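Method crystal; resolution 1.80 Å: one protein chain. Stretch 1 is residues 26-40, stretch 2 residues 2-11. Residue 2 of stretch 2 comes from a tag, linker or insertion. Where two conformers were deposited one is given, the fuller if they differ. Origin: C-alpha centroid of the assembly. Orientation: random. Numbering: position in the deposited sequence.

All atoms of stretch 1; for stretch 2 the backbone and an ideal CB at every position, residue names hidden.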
# COMPACT_ATOMS: atom_id res chain seq x y z
N SER B 26 1.62 1.01 -27.50
CA SER B 26 1.90 1.43 -26.13
C SER B 26 3.29 2.03 -26.01
O SER B 26 3.47 3.08 -25.40
CB SER B 26 1.74 0.25 -25.17
OG SER B 26 0.40 -0.22 -25.19
N GLY B 27 4.27 1.38 -26.63
CA GLY B 27 5.63 1.87 -26.64
C GLY B 27 5.75 3.21 -27.33
O GLY B 27 6.49 4.08 -26.89
N LYS B 28 5.02 3.37 -28.43
CA LYS B 28 5.03 4.63 -29.17
C LYS B 28 4.45 5.76 -28.34
O LYS B 28 4.94 6.89 -28.39
CB LYS B 28 4.26 4.50 -30.49
CG LYS B 28 4.92 3.61 -31.54
CD LYS B 28 4.13 3.62 -32.85
CE LYS B 28 4.58 2.52 -33.80
NZ LYS B 28 6.03 2.59 -34.13
N ALA B 29 3.41 5.46 -27.57
CA ALA B 29 2.79 6.46 -26.72
C ALA B 29 3.74 6.88 -25.61
O ALA B 29 3.79 8.05 -25.24
CB ALA B 29 1.49 5.92 -26.13
N ILE B 30 4.49 5.92 -25.09
CA ILE B 30 5.47 6.20 -24.05
C ILE B 30 6.57 7.14 -24.54
O ILE B 30 6.89 8.12 -23.88
CB ILE B 30 6.11 4.89 -23.52
CG1 ILE B 30 5.08 4.10 -22.70
CG2 ILE B 30 7.32 5.19 -22.66
CD1 ILE B 30 5.58 2.77 -22.20
N GLN B 31 7.12 6.85 -25.72
CA GLN B 31 8.18 7.68 -26.28
C GLN B 31 7.68 9.08 -26.64
O GLN B 31 8.39 10.06 -26.44
CB GLN B 31 8.81 7.01 -27.50
CG GLN B 31 9.52 5.72 -27.16
CD GLN B 31 10.54 5.32 -28.20
OE1 GLN B 31 10.94 6.13 -29.05
NE2 GLN B 31 10.98 4.07 -28.14
N GLU B 32 6.47 9.16 -27.18
CA GLU B 32 5.88 10.45 -27.53
C GLU B 32 5.76 11.35 -26.30
O GLU B 32 6.17 12.51 -26.33
CB GLU B 32 4.50 10.27 -28.16
CG GLU B 32 4.52 9.85 -29.61
CD GLU B 32 3.12 9.77 -30.21
OE1 GLU B 32 2.15 10.03 -29.47
OE2 GLU B 32 3.00 9.46 -31.41
N VAL B 33 5.19 10.81 -25.23
CA VAL B 33 4.97 11.59 -24.01
C VAL B 33 6.27 12.04 -23.36
O VAL B 33 6.42 13.21 -23.00
CB VAL B 33 4.15 10.78 -22.98
CG1 VAL B 33 4.09 11.52 -21.66
CG2 VAL B 33 2.76 10.51 -23.51
N LEU B 34 7.20 11.11 -23.19
CA LEU B 34 8.45 11.45 -22.54
C LEU B 34 9.26 12.43 -23.38
O LEU B 34 9.97 13.29 -22.85
CB LEU B 34 9.25 10.17 -22.25
CG LEU B 34 8.60 9.34 -21.14
CD1 LEU B 34 9.32 8.01 -20.94
CD2 LEU B 34 8.53 10.12 -19.83
N SER B 35 9.12 12.33 -24.71
CA SER B 35 9.81 13.26 -25.61
C SER B 35 9.29 14.68 -25.46
O SER B 35 10.04 15.64 -25.65
CB SER B 35 9.66 12.81 -27.06
OG SER B 35 10.41 11.63 -27.31
N GLU B 36 8.01 14.82 -25.14
CA GLU B 36 7.41 16.14 -24.96
C GLU B 36 7.69 16.72 -23.58
O GLU B 36 7.69 17.94 -23.39
CB GLU B 36 5.89 16.06 -25.19
CG GLU B 36 5.49 15.69 -26.60
CD GLU B 36 4.00 15.42 -26.73
OE1 GLU B 36 3.30 15.51 -25.69
OE2 GLU B 36 3.53 15.14 -27.85
N TYR B 37 7.94 15.84 -22.61
CA TYR B 37 8.14 16.24 -21.22
C TYR B 37 9.57 16.69 -20.92
O TYR B 37 9.78 17.49 -20.00
CB TYR B 37 7.79 15.08 -20.28
CG TYR B 37 6.31 14.86 -20.07
CD1 TYR B 37 5.36 15.59 -20.78
CD2 TYR B 37 5.85 13.92 -19.15
CE1 TYR B 37 4.00 15.39 -20.58
CE2 TYR B 37 4.51 13.71 -18.94
CZ TYR B 37 3.58 14.44 -19.66
OH TYR B 37 2.24 14.22 -19.44
N LEU B 38 10.53 16.18 -21.68
CA LEU B 38 11.94 16.45 -21.42
C LEU B 38 12.61 17.26 -22.52
O LEU B 38 12.33 17.08 -23.71
CB LEU B 38 12.70 15.13 -21.23
CG LEU B 38 12.33 14.33 -19.98
CD1 LEU B 38 12.93 12.94 -20.05
CD2 LEU B 38 12.82 15.07 -18.75
N LEU B 39 13.51 18.15 -22.11
CA LEU B 39 14.28 18.96 -23.05
C LEU B 39 15.60 18.27 -23.41
O LEU B 39 16.21 18.59 -24.43
CB LEU B 39 14.55 20.34 -22.45
CG LEU B 39 13.31 21.17 -22.14
CD1 LEU B 39 13.67 22.42 -21.35
CD2 LEU B 39 12.59 21.55 -23.42
N ASN B 40 16.02 17.33 -22.57
CA ASN B 40 17.28 16.61 -22.78
C ASN B 40 17.31 15.87 -24.10
O ASN B 40 16.26 15.44 -24.59
CB ASN B 40 17.52 15.60 -21.66
CG ASN B 40 17.45 16.22 -20.28
OD1 ASN B 40 16.37 16.55 -19.80
ND2 ASN B 40 18.61 16.38 -19.64
N UNK B 2 25.89 22.00 -21.47
CA UNK B 2 25.19 21.02 -22.29
C UNK B 2 24.32 20.15 -21.40
O UNK B 2 24.77 19.68 -20.36
CB UNK B 2 26.18 20.16 -23.09
N UNK B 3 23.08 19.93 -21.82
CA UNK B 3 22.20 19.06 -21.06
C UNK B 3 22.67 17.62 -21.16
O UNK B 3 23.13 17.18 -22.21
CB UNK B 3 20.76 19.19 -21.55
N UNK B 4 22.55 16.88 -20.06
CA UNK B 4 22.91 15.47 -20.07
C UNK B 4 21.93 14.67 -20.90
O UNK B 4 20.73 14.96 -20.92
CB UNK B 4 22.97 14.92 -18.64
N UNK B 5 22.43 13.65 -21.58
CA UNK B 5 21.57 12.69 -22.25
C UNK B 5 20.86 11.84 -21.23
O UNK B 5 21.48 11.31 -20.30
CB UNK B 5 22.37 11.81 -23.21
N UNK B 6 19.55 11.71 -21.38
CA UNK B 6 18.78 10.85 -20.50
C UNK B 6 18.52 9.54 -21.23
O UNK B 6 17.98 9.53 -22.33
CB UNK B 6 17.47 11.52 -20.07
N UNK B 7 18.94 8.44 -20.61
CA UNK B 7 18.68 7.12 -21.17
C UNK B 7 17.42 6.54 -20.55
O UNK B 7 17.26 6.53 -19.33
CB UNK B 7 19.87 6.19 -20.94
N UNK B 8 16.51 6.10 -21.41
CA UNK B 8 15.20 5.64 -20.97
C UNK B 8 14.89 4.25 -21.50
O UNK B 8 14.92 4.02 -22.71
CB UNK B 8 14.12 6.62 -21.42
N UNK B 9 14.61 3.33 -20.59
CA UNK B 9 14.22 1.98 -20.96
C UNK B 9 12.72 1.88 -21.15
O UNK B 9 11.95 2.43 -20.37
CB UNK B 9 14.69 0.98 -19.90
N UNK B 10 12.31 1.19 -22.21
CA UNK B 10 10.89 0.95 -22.45
C UNK B 10 10.71 -0.54 -22.68
O UNK B 10 11.16 -1.09 -23.69
CB UNK B 10 10.37 1.76 -23.64
N UNK B 11 10.07 -1.20 -21.72
CA UNK B 11 9.92 -2.65 -21.76
C UNK B 11 8.46 -3.05 -21.97
O UNK B 11 7.63 -2.84 -21.10
CB UNK B 11 10.46 -3.27 -20.47

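Stretch 1 is a helix through Tyr 37 followed by a short loop, and the strand of stretch 2, positions 6 to 11, runs nearly antiparallel to the helix, at 159° between their N-to-C directions. The start of stretch 2 therefore meets the loop, and its later positions meet the helix.

Position 2 has extended backbone angles and nothing of stretch 1 within 5.5 Å of its ideal CB, so stretch 1 sets no limit on what stands there. The residue is Gly 2, left by an expression tag.

At position 3 the CA-to-CB bond points toward stretch 1, and the ideal CB lies 4.0 Å from ND2 of Asn 40 and 5.4 Å from the carbonyl O of Leu 39. A long, flexible side chain such as methionine, or the aliphatic part of a lysine, could follow the loop; a leucine would cover less of it. It is Met 3, whose m, t, m rotamer lays the thioether along the loop: SD is 3.9 Å from CB of Leu 39, and CE is 3.2 Å from O of Leu 39.

At position 4 the CB points sideways, and what stretch 1 engages is the backbone. The carboxamide of Asn 40 offers a donor to the carbonyl, a contact that needs nothing from the side chain, so a polar residue leading outward is as suitable as many others. The deposited Gln 4 carries its amide away from stretch 1, while Asn 40 ND2 donates to Gln 4 O at 2.9 Å with an N-H...O angle of 158°, tying the loop to the segment before the strand.

Position 5 points away, with no stretch 1 atom near its CB, so the choice is open; it is Thr 5.

Position 6 begins the strand and points toward stretch 1, its ideal CB 4.4 Å from CB of Asn 40 and 4.8 Å from CD1 of Leu 38. A medium-sized aliphatic such as valine, isoleucine or leucine is expected, and beta-branching suits extended angles. Ile 6 places CG1 3.5 Å from CG of Asn 40, packing against the carboxamide.

In a strand, alternate side chains face opposite ways, and position 7 is out of reach of stretch 1. It is His 7.

Position 8 points back toward stretch 1, where Leu 34 on the helix and Leu 38 just past its end present methyl groups. With the nearest, CD1 of Leu 34, 5.0 Å from the ideal CB, there is space for a branched aliphatic. Ile 8 fills it with both branches: CG2 reaches CD1 of Leu 34 at 3.9 Å, and CD1 reaches CD1 of Leu 38 at 4.1 Å.

Position 9 is again out of reach, and its angles are ordinary for a strand, so they do not demand glycine. It is Gly 9.

Position 10 faces Ile 30 and the bare backbone of Gly 27, with CG2 of Ile 30 4.7 Å from the ideal CB. A compact apolar residue, valine or isoleucine, would suit. Val 10 sets CG1 3.8 Å from CD1 of Ile 30 and 4.3 Å from CA of Gly 27.

Position 11 points away and is unconstrained here; it is Leu 11.

Stretch 2 (2-11) GMQTIHIGVL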
# COMPACT_ATOMS: atom_id res chain seq x y z
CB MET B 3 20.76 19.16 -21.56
CG MET B 3 20.06 20.45 -21.19
SD MET B 3 18.38 20.46 -21.83
CE MET B 3 18.72 20.35 -23.58
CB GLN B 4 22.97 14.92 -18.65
CG GLN B 4 24.25 15.26 -17.92
CD GLN B 4 24.24 14.76 -16.49
OE1 GLN B 4 23.26 14.96 -15.76
NE2 GLN B 4 25.32 14.11 -16.08
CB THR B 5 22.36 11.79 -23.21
OG1 THR B 5 23.06 12.61 -24.16
CG2 THR B 5 21.43 10.84 -23.95
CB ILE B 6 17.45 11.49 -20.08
CG1 ILE B 6 17.70 12.85 -19.42
CG2 ILE B 6 16.68 10.57 -19.13
CD1 ILE B 6 18.56 12.78 -18.17
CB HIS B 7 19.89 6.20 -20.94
CG HIS B 7 21.07 6.57 -21.78
ND1 HIS B 7 21.28 6.04 -23.04
CD2 HIS B 7 22.09 7.43 -21.56
CE1 HIS B 7 22.39 6.55 -23.54
NE2 HIS B 7 22.90 7.40 -22.66
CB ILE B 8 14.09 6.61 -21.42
CG1 ILE B 8 14.31 7.98 -20.78
CG2 ILE B 8 12.72 6.07 -21.02
CD1 ILE B 8 13.24 8.99 -21.12
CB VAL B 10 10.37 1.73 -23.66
CG1 VAL B 10 8.85 1.55 -23.81
CG2 VAL B 10 10.71 3.21 -23.52
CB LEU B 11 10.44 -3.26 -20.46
CG LEU B 11 10.47 -4.78 -20.44
CD1 LEU B 11 11.25 -5.24 -21.64
CD2 LEU B 11 11.11 -5.29 -19.16
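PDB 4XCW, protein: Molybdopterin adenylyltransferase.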